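PDB 6L8P: RidA family protein from Psychrobacter sp. MES7-P7E, which probably hydrolyses reactive enamine/imine intermediates to ketoacids and ammonia. Local coordinates for residues T22-K30 with Y38-N46. The protein carries 1 engineered substitution. Sequence-based numbering, arbitrary orientation.
Sequences TRQTIQTDK and YSQAVKVGN
Q24 and K43 face each other as an antiparallel hydrogen-bonded pair, K43 N giving a nearly straight bond (175°) to Q24 O at 2.8 Å and Q24 N answering to K43 O. I26 N continues the ladder to A41 O. T25 and V42 form the non-hydrogen-bonded pair between them. Beyond the strands, Q40 carries on the pattern with its side chain. Its amide lies against the backbone of T28: OE1 accepts from T28 N at 2.8 Å, and NE2 donates to T28 O at 3.1 Å, with that oxygen in the amide plane. NE2 also reaches P32 O, so three bonds fix the rotation of this buried amide. A lysine here would keep a donor but bring no acceptor, so T28 N would probably be left without its partner. Water 2 bridges I26 O and Q40 N.

Strand 23-26 is the edge, within this chain, of the mixed sheet of the RidA (YjgF) fold, which forms trimers; 41-44 joins it to 47-54. The face with Q24, I26, A41 and K43 is the helix side: I26 and A41 pack on helix 67-84. I26 CB meets A41 CB at 3.9 Å. K43 is fully extended, CG anti to the backbone N (chi1 177°), and runs alongside Q24 to place NZ on A85 O, just past the helix end. The other face turns to the second subunit. There R23 CG lies 3.4 Å from V44 CG1, and its guanidinium reaches D91 of the second subunit in a salt bridge. T25 CG2 presses on S39 CB at a tight 3.5 Å, while S39 OG hydrogen-bonds Y120 O of that subunit.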
# COMPACT_ATOMS: atom_id res chain seq x y z
N THR A 22 -10.83 -0.66 20.01
CA THR A 22 -11.15 -2.03 19.58
C THR A 22 -11.60 -2.04 18.12
O THR A 22 -12.22 -1.09 17.66
CB THR A 22 -12.24 -2.67 20.47
OG1 THR A 22 -12.35 -4.07 20.17
CG2 THR A 22 -13.60 -2.01 20.26
N ARG A 23 -11.26 -3.11 17.39
CA ARG A 23 -11.62 -3.20 15.99
C ARG A 23 -13.14 -3.25 15.84
O ARG A 23 -13.85 -3.87 16.64
CB ARG A 23 -10.99 -4.45 15.34
CG ARG A 23 -9.49 -4.44 15.36
CD ARG A 23 -8.89 -5.77 14.96
NE ARG A 23 -7.78 -6.02 15.86
CZ ARG A 23 -7.73 -7.02 16.73
NH1 ARG A 23 -6.68 -7.13 17.51
NH2 ARG A 23 -8.71 -7.93 16.80
N GLN A 24 -13.64 -2.58 14.81
CA GLN A 24 -15.01 -2.72 14.35
C GLN A 24 -14.94 -2.99 12.86
O GLN A 24 -14.38 -2.19 12.12
CB GLN A 24 -15.85 -1.46 14.58
CG GLN A 24 -15.57 -0.73 15.87
CD GLN A 24 -16.13 0.68 15.85
OE1 GLN A 24 -15.49 1.62 16.32
NE2 GLN A 24 -17.32 0.83 15.28
N THR A 25 -15.55 -4.09 12.43
CA THR A 25 -15.70 -4.36 11.00
C THR A 25 -16.89 -3.59 10.44
O THR A 25 -17.96 -3.53 11.06
CB THR A 25 -15.85 -5.86 10.82
OG1 THR A 25 -14.71 -6.49 11.42
CG2 THR A 25 -15.88 -6.20 9.36
N ILE A 26 -16.70 -2.98 9.28
CA ILE A 26 -17.69 -2.13 8.64
C ILE A 26 -18.32 -2.92 7.50
O ILE A 26 -17.61 -3.52 6.68
CB ILE A 26 -17.08 -0.83 8.11
CG1 ILE A 26 -16.28 -0.03 9.17
CG2 ILE A 26 -18.14 0.08 7.46
CD1 ILE A 26 -17.04 0.29 10.47
N GLN A 27 -19.65 -2.89 7.42
CA GLN A 27 -20.35 -3.49 6.28
C GLN A 27 -21.52 -2.60 5.91
O GLN A 27 -22.22 -2.08 6.79
CB GLN A 27 -20.86 -4.91 6.58
CG GLN A 27 -21.44 -5.68 5.35
CD GLN A 27 -22.88 -5.28 5.01
OE1 GLN A 27 -23.63 -4.82 5.88
NE2 GLN A 27 -23.26 -5.44 3.74
N THR A 28 -21.71 -2.42 4.61
CA THR A 28 -22.89 -1.72 4.11
C THR A 28 -23.35 -2.34 2.80
O THR A 28 -22.55 -2.59 1.90
CB THR A 28 -22.64 -0.21 3.93
OG1 THR A 28 -23.77 0.39 3.28
CG2 THR A 28 -21.38 0.08 3.10
N ASP A 29 -24.67 -2.51 2.66
CA ASP A 29 -25.18 -2.94 1.37
C ASP A 29 -25.10 -1.88 0.29
O ASP A 29 -25.41 -2.19 -0.88
CB ASP A 29 -26.65 -3.38 1.52
CG ASP A 29 -26.83 -4.51 2.51
OD1 ASP A 29 -25.94 -5.38 2.60
OD2 ASP A 29 -27.87 -4.52 3.20
N LYS A 30 -24.72 -0.64 0.62
CA LYS A 30 -24.58 0.39 -0.39
C LYS A 30 -23.25 0.33 -1.11
O LYS A 30 -23.04 1.10 -2.04
CB LYS A 30 -24.78 1.77 0.24
CG LYS A 30 -26.24 1.91 0.75
CD LYS A 30 -26.47 3.11 1.64
CE LYS A 30 -27.84 3.69 1.35
NZ LYS A 30 -28.86 3.25 2.34
N TYR A 38 -12.30 -10.96 2.49
CA TYR A 38 -12.00 -9.69 3.15
C TYR A 38 -13.31 -9.00 3.54
O TYR A 38 -14.39 -9.35 3.05
CB TYR A 38 -11.16 -8.74 2.25
CG TYR A 38 -11.76 -8.33 0.93
CD1 TYR A 38 -11.55 -9.08 -0.21
CD2 TYR A 38 -12.51 -7.17 0.84
CE1 TYR A 38 -12.09 -8.72 -1.42
CE2 TYR A 38 -13.04 -6.77 -0.38
CZ TYR A 38 -12.84 -7.56 -1.50
OH TYR A 38 -13.40 -7.18 -2.71
N SER A 39 -13.19 -8.04 4.46
CA SER A 39 -14.29 -7.15 4.84
C SER A 39 -14.14 -5.85 4.09
O SER A 39 -13.04 -5.43 3.71
CB SER A 39 -14.27 -6.87 6.33
OG SER A 39 -14.52 -8.09 7.05
N GLN A 40 -15.28 -5.14 3.96
CA GLN A 40 -15.24 -3.86 3.26
C GLN A 40 -14.30 -2.86 3.94
O GLN A 40 -13.59 -2.12 3.24
CB GLN A 40 -16.65 -3.26 3.15
CG GLN A 40 -17.53 -3.99 2.15
CD GLN A 40 -18.98 -3.51 2.25
OE1 GLN A 40 -19.36 -2.92 3.26
NE2 GLN A 40 -19.75 -3.70 1.19
N ALA A 41 -14.32 -2.77 5.26
CA ALA A 41 -13.40 -1.87 5.96
C ALA A 41 -13.28 -2.32 7.39
O ALA A 41 -14.15 -3.03 7.92
CB ALA A 41 -13.88 -0.41 5.89
N VAL A 42 -12.20 -1.88 8.04
CA VAL A 42 -11.98 -2.14 9.46
C VAL A 42 -11.65 -0.82 10.12
O VAL A 42 -10.77 -0.09 9.67
CB VAL A 42 -10.85 -3.15 9.73
CG1 VAL A 42 -10.65 -3.29 11.27
CG2 VAL A 42 -11.15 -4.50 9.13
N LYS A 43 -12.35 -0.51 11.21
CA LYS A 43 -12.14 0.73 11.94
C LYS A 43 -11.49 0.43 13.27
O LYS A 43 -11.92 -0.48 13.98
CB LYS A 43 -13.49 1.45 12.14
CG LYS A 43 -13.40 2.75 12.98
CD LYS A 43 -14.79 3.41 12.95
CE LYS A 43 -14.78 4.73 13.71
NZ LYS A 43 -16.14 5.35 13.60
N VAL A 44 -10.43 1.17 13.60
CA VAL A 44 -9.77 1.06 14.90
C VAL A 44 -9.64 2.48 15.42
O VAL A 44 -8.84 3.27 14.90
CB VAL A 44 -8.42 0.34 14.85
CG1 VAL A 44 -8.65 -1.15 14.81
CG2 VAL A 44 -7.64 0.74 13.62
N GLY A 45 -10.46 2.82 16.40
CA GLY A 45 -10.45 4.18 16.89
C GLY A 45 -10.95 5.13 15.82
O GLY A 45 -12.02 4.94 15.24
N ASN A 46 -10.14 6.15 15.54
CA ASN A 46 -10.48 7.12 14.52
C ASN A 46 -10.02 6.70 13.14
O ASN A 46 -10.42 7.34 12.15
CB ASN A 46 -9.85 8.48 14.84
CG ASN A 46 -10.58 9.19 15.96
OD1 ASN A 46 -11.79 9.07 16.11
ND2 ASN A 46 -9.84 9.95 16.75
O HOH W 1 -12.96 1.22 16.78
O HOH W 2 -17.73 -6.09 5.12